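NADH:ubiquinone oxidoreductase, Na translocating, F subunit (Porphyromonas gingivalis, PDB 2R6H) is the flavin- and nucleotide-binding region of an oxidoreductase subunit of the ferredoxin reductase-like family, with flavin-adenine dinucleotide bound. Local coordinates at residues I47-Y59 against K124-K136. Sequence-based numbering, arbitrary orientation. Where two conformers were deposited one is given.
Sequences IKIPKYNIRYADY and KPGISSSYIFSLK. With FAD (flavin-adenine dinucleotide), chain H.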
loop_
_atom_site.group_PDB
_atom_site.type_symbol
_atom_site.label_atom_id
_atom_site.label_comp_id
_atom_site.label_asym_id
_atom_site.label_seq_id
_atom_site.Cartn_x
_atom_site.Cartn_y
_atom_site.Cartn_z
ATOM N N ILE A 47 0.009 -9.783 -12.058
ATOM C CA ILE A 47 1.294 -10.283 -12.515
ATOM C C ILE A 47 1.225 -11.778 -12.739
ATOM O O ILE A 47 0.611 -12.497 -11.957
ATOM C CB ILE A 47 2.413 -10.037 -11.488
ATOM C CG1 ILE A 47 2.338 -8.622 -10.929
ATOM C CG2 ILE A 47 3.776 -10.282 -12.127
ATOM C CD1 ILE A 47 2.443 -7.558 -11.981
ATOM N N LYS A 48 1.851 -12.241 -13.817
ATOM C CA LYS A 48 2.069 -13.665 -13.984
ATOM C C LYS A 48 3.312 -14.025 -13.203
ATOM O O LYS A 48 4.384 -13.475 -13.431
ATOM C CB LYS A 48 2.215 -14.065 -15.457
ATOM C CG LYS A 48 0.896 -14.479 -16.112
ATOM C CD LYS A 48 1.086 -15.280 -17.403
ATOM C CE LYS A 48 -0.255 -15.484 -18.127
ATOM N NZ LYS A 48 -0.109 -16.239 -19.412
ATOM N N ILE A 49 3.144 -14.921 -12.245
ATOM C CA ILE A 49 4.254 -15.496 -11.523
ATOM C C ILE A 49 4.498 -16.904 -12.086
ATOM O O ILE A 49 3.599 -17.756 -12.054
ATOM C CB ILE A 49 3.933 -15.598 -10.031
ATOM C CG1 ILE A 49 4.187 -14.265 -9.339
ATOM C CG2 ILE A 49 4.814 -16.608 -9.397
ATOM C CD1 ILE A 49 3.074 -13.302 -9.496
ATOM N N PRO A 50 5.718 -17.161 -12.593
ATOM C CA PRO A 50 6.038 -18.429 -13.252
ATOM C C PRO A 50 6.520 -19.473 -12.252
ATOM O O PRO A 50 6.607 -19.181 -11.054
ATOM C CB PRO A 50 7.201 -18.025 -14.137
ATOM C CG PRO A 50 7.988 -17.144 -13.201
ATOM C CD PRO A 50 6.940 -16.362 -12.395
ATOM N N LYS A 51 6.828 -20.675 -12.737
ATOM C CA LYS A 51 7.505 -21.656 -11.903
ATOM C C LYS A 51 8.877 -21.072 -11.580
ATOM O O LYS A 51 9.481 -20.410 -12.419
ATOM C CB LYS A 51 7.639 -22.995 -12.631
ATOM C CG LYS A 51 6.306 -23.682 -12.920
ATOM C CD LYS A 51 6.462 -25.103 -13.519
ATOM C CE LYS A 51 6.968 -26.110 -12.479
ATOM N NZ LYS A 51 6.847 -27.540 -12.900
ATOM N N TYR A 52 9.361 -21.292 -10.365
ATOM C CA TYR A 52 10.621 -20.695 -9.969
ATOM C C TYR A 52 11.115 -21.140 -8.597
ATOM O O TYR A 52 10.433 -21.837 -7.851
ATOM C CB TYR A 52 10.497 -19.176 -9.975
ATOM C CG TYR A 52 9.853 -18.656 -8.718
ATOM C CD1 TYR A 52 8.495 -18.400 -8.670
ATOM C CD2 TYR A 52 10.598 -18.454 -7.564
ATOM C CE1 TYR A 52 7.900 -17.942 -7.516
ATOM C CE2 TYR A 52 10.014 -17.999 -6.407
ATOM C CZ TYR A 52 8.661 -17.742 -6.386
ATOM O OH TYR A 52 8.059 -17.287 -5.230
ATOM N N ASN A 53 12.310 -20.679 -8.268
ATOM C CA ASN A 53 12.999 -21.066 -7.063
ATOM C C ASN A 53 13.776 -19.857 -6.590
ATOM O O ASN A 53 14.499 -19.277 -7.383
ATOM C CB ASN A 53 13.990 -22.153 -7.445
ATOM C CG ASN A 53 14.403 -23.008 -6.277
ATOM O OD1 ASN A 53 14.627 -22.511 -5.174
ATOM N ND2 ASN A 53 14.511 -24.310 -6.514
ATOM N N ILE A 54 13.648 -19.452 -5.328
ATOM C CA ILE A 54 14.558 -18.407 -4.846
ATOM C C ILE A 54 14.935 -18.276 -3.377
ATOM O O ILE A 54 14.089 -18.313 -2.495
ATOM C CB ILE A 54 14.185 -16.999 -5.320
ATOM C CG1 ILE A 54 15.494 -16.204 -5.467
ATOM C CG2 ILE A 54 13.206 -16.353 -4.352
ATOM C CD1 ILE A 54 15.359 -14.720 -5.344
ATOM N N ARG A 55 16.229 -18.079 -3.132
ATOM C CA ARG A 55 16.748 -17.795 -1.799
ATOM C C ARG A 55 16.633 -16.301 -1.456
ATOM O O ARG A 55 17.022 -15.442 -2.247
ATOM C CB ARG A 55 18.212 -18.230 -1.711
ATOM C CG ARG A 55 18.457 -19.700 -2.013
ATOM C CD ARG A 55 19.913 -20.091 -1.792
ATOM N NE ARG A 55 20.641 -20.291 -3.043
ATOM C CZ ARG A 55 21.969 -20.347 -3.133
ATOM N NH1 ARG A 55 22.720 -20.198 -2.048
ATOM N NH2 ARG A 55 22.548 -20.538 -4.309
ATOM N N TYR A 56 16.116 -15.997 -0.269
ATOM C CA TYR A 56 15.996 -14.619 0.206
ATOM C C TYR A 56 17.362 -13.921 0.362
ATOM O O TYR A 56 17.433 -12.701 0.485
ATOM C CB TYR A 56 15.252 -14.583 1.540
ATOM C CG TYR A 56 13.748 -14.510 1.421
ATOM C CD1 TYR A 56 13.001 -13.806 2.346
ATOM C CD2 TYR A 56 13.077 -15.148 0.384
ATOM C CE1 TYR A 56 11.623 -13.747 2.247
ATOM C CE2 TYR A 56 11.702 -15.090 0.269
ATOM C CZ TYR A 56 10.978 -14.390 1.203
ATOM O OH TYR A 56 9.610 -14.316 1.109
ATOM N N ALA A 57 18.441 -14.692 0.376
ATOM C CA ALA A 57 19.760 -14.109 0.551
ATOM C C ALA A 57 20.172 -13.375 -0.719
ATOM O O ALA A 57 21.224 -12.737 -0.771
ATOM C CB ALA A 57 20.770 -15.180 0.900
ATOM N N ASP A 58 19.325 -13.465 -1.737
ATOM C CA ASP A 58 19.616 -12.892 -3.036
ATOM C C ASP A 58 18.985 -11.527 -3.185
ATOM O O ASP A 58 19.098 -10.895 -4.229
ATOM C CB ASP A 58 19.064 -13.800 -4.132
ATOM C CG ASP A 58 19.890 -15.068 -4.317
ATOM O OD1 ASP A 58 19.275 -16.146 -4.595
ATOM O OD2 ASP A 58 21.144 -14.963 -4.185
ATOM N N TYR A 59 18.295 -11.075 -2.151
ATOM C CA TYR A 59 17.491 -9.869 -2.268
ATOM C C TYR A 59 18.344 -8.616 -2.115
ATOM O O TYR A 59 19.355 -8.636 -1.434
ATOM C CB TYR A 59 16.391 -9.873 -1.223
ATOM C CG TYR A 59 15.227 -10.787 -1.513
ATOM C CD1 TYR A 59 14.923 -11.175 -2.808
ATOM C CD2 TYR A 59 14.399 -11.219 -0.484
ATOM C CE1 TYR A 59 13.828 -11.995 -3.070
ATOM C CE2 TYR A 59 13.312 -12.036 -0.726
ATOM C CZ TYR A 59 13.022 -12.426 -2.020
ATOM O OH TYR A 59 11.932 -13.251 -2.248
ATOM N N LYS A 124 5.536 -22.128 3.815
ATOM C CA LYS A 124 6.085 -21.381 2.690
ATOM C C LYS A 124 5.786 -19.893 2.788
ATOM O O LYS A 124 4.713 -19.500 3.239
ATOM C CB LYS A 124 5.516 -21.899 1.370
ATOM C CG LYS A 124 6.351 -22.947 0.651
ATOM C CD LYS A 124 6.209 -22.794 -0.874
ATOM C CE LYS A 124 5.731 -24.087 -1.556
ATOM N NZ LYS A 124 6.682 -25.248 -1.457
ATOM N N PRO A 125 6.747 -19.059 2.369
ATOM C CA PRO A 125 6.483 -17.629 2.181
ATOM C C PRO A 125 5.587 -17.441 0.969
ATOM O O PRO A 125 5.268 -18.420 0.287
ATOM C CB PRO A 125 7.871 -17.041 1.911
ATOM C CG PRO A 125 8.838 -18.059 2.415
ATOM C CD PRO A 125 8.172 -19.386 2.217
ATOM N N GLY A 126 5.195 -16.199 0.711
ATOM C CA GLY A 126 4.295 -15.877 -0.385
ATOM C C GLY A 126 4.910 -16.085 -1.753
ATOM O O GLY A 126 5.877 -15.414 -2.099
ATOM N N ILE A 127 4.345 -17.002 -2.539
ATOM C CA ILE A 127 4.972 -17.384 -3.800
ATOM C C ILE A 127 5.035 -16.219 -4.784
ATOM O O ILE A 127 5.890 -16.188 -5.657
ATOM C CB ILE A 127 4.314 -18.632 -4.472
ATOM C CG1 ILE A 127 3.046 -18.243 -5.204
ATOM C CG2 ILE A 127 4.035 -19.746 -3.476
ATOM C CD1 ILE A 127 3.283 -17.992 -6.656
ATOM N N SER A 128 4.140 -15.256 -4.643
ATOM C CA SER A 128 4.147 -14.126 -5.552
ATOM C C SER A 128 5.055 -13.006 -5.063
ATOM O O SER A 128 6.014 -12.619 -5.734
ATOM C CB SER A 128 2.733 -13.604 -5.758
ATOM O OG SER A 128 2.764 -12.374 -6.458
ATOM N N SER A 129 4.748 -12.466 -3.896
ATOM C CA SER A 129 5.582 -11.415 -3.351
ATOM C C SER A 129 7.066 -11.823 -3.389
ATOM O O SER A 129 7.922 -11.003 -3.717
ATOM C CB SER A 129 5.136 -11.047 -1.942
ATOM O OG SER A 129 5.356 -12.130 -1.064
ATOM N N SER A 130 7.362 -13.091 -3.091
ATOM C CA SER A 130 8.744 -13.567 -3.046
ATOM C C SER A 130 9.411 -13.493 -4.406
ATOM O O SER A 130 10.612 -13.265 -4.477
ATOM C CB SER A 130 8.848 -14.996 -2.503
ATOM O OG SER A 130 8.378 -15.089 -1.173
ATOM N N TYR A 131 8.649 -13.687 -5.482
ATOM C CA TYR A 131 9.222 -13.638 -6.828
ATOM C C TYR A 131 9.468 -12.194 -7.196
ATOM O O TYR A 131 10.552 -11.848 -7.657
ATOM C CB TYR A 131 8.324 -14.314 -7.879
ATOM C CG TYR A 131 8.812 -14.159 -9.314
ATOM C CD1 TYR A 131 9.927 -14.854 -9.780
ATOM C CD2 TYR A 131 8.153 -13.325 -10.208
ATOM C CE1 TYR A 131 10.371 -14.718 -11.094
ATOM C CE2 TYR A 131 8.592 -13.179 -11.527
ATOM C CZ TYR A 131 9.694 -13.878 -11.964
ATOM O OH TYR A 131 10.119 -13.719 -13.265
ATOM N N ILE A 132 8.467 -11.348 -6.984
ATOM C CA ILE A 132 8.623 -9.936 -7.302
ATOM C C ILE A 132 9.844 -9.359 -6.602
ATOM O O ILE A 132 10.645 -8.658 -7.217
ATOM C CB ILE A 132 7.378 -9.127 -6.931
ATOM C CG1 ILE A 132 6.227 -9.508 -7.869
ATOM C CG2 ILE A 132 7.679 -7.651 -7.029
ATOM C CD1 ILE A 132 4.852 -9.206 -7.328
ATOM N N PHE A 133 10.001 -9.675 -5.325
ATOM C CA PHE A 133 11.146 -9.184 -4.579
ATOM C C PHE A 133 12.490 -9.589 -5.165
ATOM O O PHE A 133 13.514 -8.976 -4.869
ATOM C CB PHE A 133 11.070 -9.616 -3.123
ATOM C CG PHE A 133 10.567 -8.545 -2.217
ATOM C CD1 PHE A 133 9.276 -8.061 -2.343
ATOM C CD2 PHE A 133 11.386 -8.008 -1.250
ATOM C CE1 PHE A 133 8.813 -7.071 -1.524
ATOM C CE2 PHE A 133 10.923 -7.008 -0.422
ATOM C CZ PHE A 133 9.636 -6.543 -0.559
ATOM N N SER A 134 12.509 -10.621 -5.991
ATOM C CA SER A 134 13.772 -11.049 -6.555
ATOM C C SER A 134 14.065 -10.286 -7.838
ATOM O O SER A 134 15.154 -10.402 -8.389
ATOM C CB SER A 134 13.734 -12.532 -6.847
ATOM O OG SER A 134 12.904 -12.741 -7.965
ATOM N N LEU A 135 13.105 -9.493 -8.303
ATOM C CA LEU A 135 13.216 -8.846 -9.612
ATOM C C LEU A 135 14.118 -7.624 -9.646
ATOM O O LEU A 135 14.224 -6.870 -8.676
ATOM C CB LEU A 135 11.850 -8.452 -10.135
ATOM C CG LEU A 135 10.940 -9.616 -10.469
ATOM C CD1 LEU A 135 9.679 -9.064 -11.087
ATOM C CD2 LEU A 135 11.641 -10.584 -11.402
ATOM N N LYS A 136 14.741 -7.410 -10.796
ATOM C CA LYS A 136 15.802 -6.433 -10.884
ATOM C C LYS A 136 15.626 -5.631 -12.153
ATOM O O LYS A 136 15.004 -6.107 -13.099
ATOM C CB LYS A 136 17.140 -7.164 -10.889
ATOM C CG LYS A 136 18.085 -6.759 -9.769
ATOM C CD LYS A 136 19.159 -7.820 -9.577
ATOM C CE LYS A 136 20.537 -7.202 -9.328
ATOM N NZ LYS A 136 21.657 -8.092 -9.789
HETATM P PA FAD H . 0.811 -16.312 -0.840
HETATM O O1A FAD H . -0.576 -16.038 -1.411
HETATM O O2A FAD H . 1.495 -17.556 -1.414
HETATM O O5B FAD H . 0.749 -16.425 0.781
HETATM C C5B FAD H . 0.378 -15.304 1.569
HETATM C C4B FAD H . 0.833 -15.497 3.011
HETATM O O4B FAD H . 0.232 -16.658 3.552
HETATM C C3B FAD H . 2.339 -15.677 3.118
HETATM O O3B FAD H . 2.823 -14.814 4.117
HETATM C C2B FAD H . 2.548 -17.113 3.550
HETATM O O2B FAD H . 3.609 -17.195 4.475
HETATM C C1B FAD H . 1.212 -17.456 4.202
HETATM N N9A FAD H . 0.867 -18.905 4.172
HETATM C C8A FAD H . 0.890 -19.771 3.099
HETATM N N7A FAD H . 0.492 -20.999 3.521
HETATM C C5A FAD H . 0.209 -20.935 4.852
HETATM C C6A FAD H . -0.234 -21.882 5.787
HETATM N N6A FAD H . -0.379 -23.162 5.443
HETATM N N1A FAD H . -0.439 -21.505 7.108
HETATM C C2A FAD H . -0.207 -20.197 7.507
HETATM N N3A FAD H . 0.232 -19.262 6.580
HETATM C C4A FAD H . 0.439 -19.622 5.275
HETATM N N1 FAD H . -0.662 -6.679 -2.102
HETATM C C2 FAD H . 0.318 -5.723 -2.161
HETATM O O2 FAD H . 1.368 -5.936 -1.570
HETATM N N3 FAD H . 0.107 -4.553 -2.875
HETATM C C4 FAD H . -1.092 -4.327 -3.547
HETATM O O4 FAD H . -1.333 -3.299 -4.203
HETATM C C4X FAD H . -2.071 -5.303 -3.480
HETATM N N5 FAD H . -3.260 -5.088 -4.142
HETATM C C5X FAD H . -4.242 -6.057 -4.065
HETATM C C6 FAD H . -5.445 -5.828 -4.724
HETATM C C7 FAD H . -6.460 -6.776 -4.683
HETATM C C7M FAD H . -7.743 -6.491 -5.417
HETATM C C8 FAD H . -6.257 -7.959 -3.968
HETATM C C8M FAD H . -7.333 -8.993 -3.901
HETATM C C9 FAD H . -5.054 -8.178 -3.308
HETATM C C9A FAD H . -4.037 -7.235 -3.350
HETATM N N10 FAD H . -2.836 -7.444 -2.691
HETATM C C10 FAD H . -1.859 -6.477 -2.755
HETATM C "C1'" FAD H . -2.468 -8.761 -2.077
HETATM C "C2'" FAD H . -1.680 -9.560 -3.102
HETATM O "O2'" FAD H . -2.500 -9.799 -4.219
HETATM C "C3'" FAD H . -1.197 -10.898 -2.552
HETATM O "O3'" FAD H . -2.204 -11.535 -1.801
HETATM C "C4'" FAD H . 0.055 -10.684 -1.723
HETATM O "O4'" FAD H . 1.067 -10.312 -2.621
HETATM C "C5'" FAD H . 0.485 -11.963 -1.027
HETATM O "O5'" FAD H . 0.385 -13.021 -1.951
HETATM P P FAD H . 1.648 -13.984 -2.205
HETATM O O1P FAD H . 1.448 -14.788 -3.467
HETATM O O2P FAD H . 2.917 -13.173 -2.229
HETATM O O3P FAD H . 1.672 -14.947 -0.935
#
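Tyr59 lies between two layers: Phe133 CB sits over the outer part of one face, Tyr56 CA backs the opposite face, and Ser134 CB meets the edge; the Phe133 ring turns its own edge to Tyr59, planes at 64°. Tyr59 CE2 stands over the centre of a Tyr56 face, with Ser130 OG at the Tyr56 edge, level with the ring. Pro50 CD lies over the centre of one face of Tyr131, a CH-pi contact 3.7 Å from the ring centroid. Tyr131 in turn lays its CB over a face of Tyr52, whose edge meets Pro50 O; the two rings meet obliquely. With Tyr131 CG anti to the backbone N (chi1 174°), its ring is set against Pro50, which comes from the opposite direction, and Ile49 CG1 approaches obliquely.

Three tyrosine hydroxyls grip the helix 127-132. Tyr52 OH donates to Ile127 O. Tyr59 OH reaches Ser130 O at 2.6 Å, level with the carbonyl group and along an oxygen lone pair (C=O...donor angle 117°). Tyr56 OH gives its proton to Ser130 OG over 2.7 Å; that serine hydroxyl passes its own to Gly126 O, which Ser130 N approaches from the other face of the carbonyl plane.

Toward strand 44-49, Ile49 CG2 meets Ile127 CD1 at 3.4 Å, and Ser128 OG, beside Ile49 CD1, bonds to Tyr89 OH.

The helix thus docks against the antiparallel sheet of the flavin-binding domain, through strand 44-49, and against the two-stranded sheet holding 52-55, while its N-terminal end faces the FAD diphosphate. There Ile127 N bonds FAD O2A at 3.1 Å and Ser129 N bonds FAD O2P at 2.6 Å, so these amides, probably aided by the helix dipole, would offset the phosphates' negative charge.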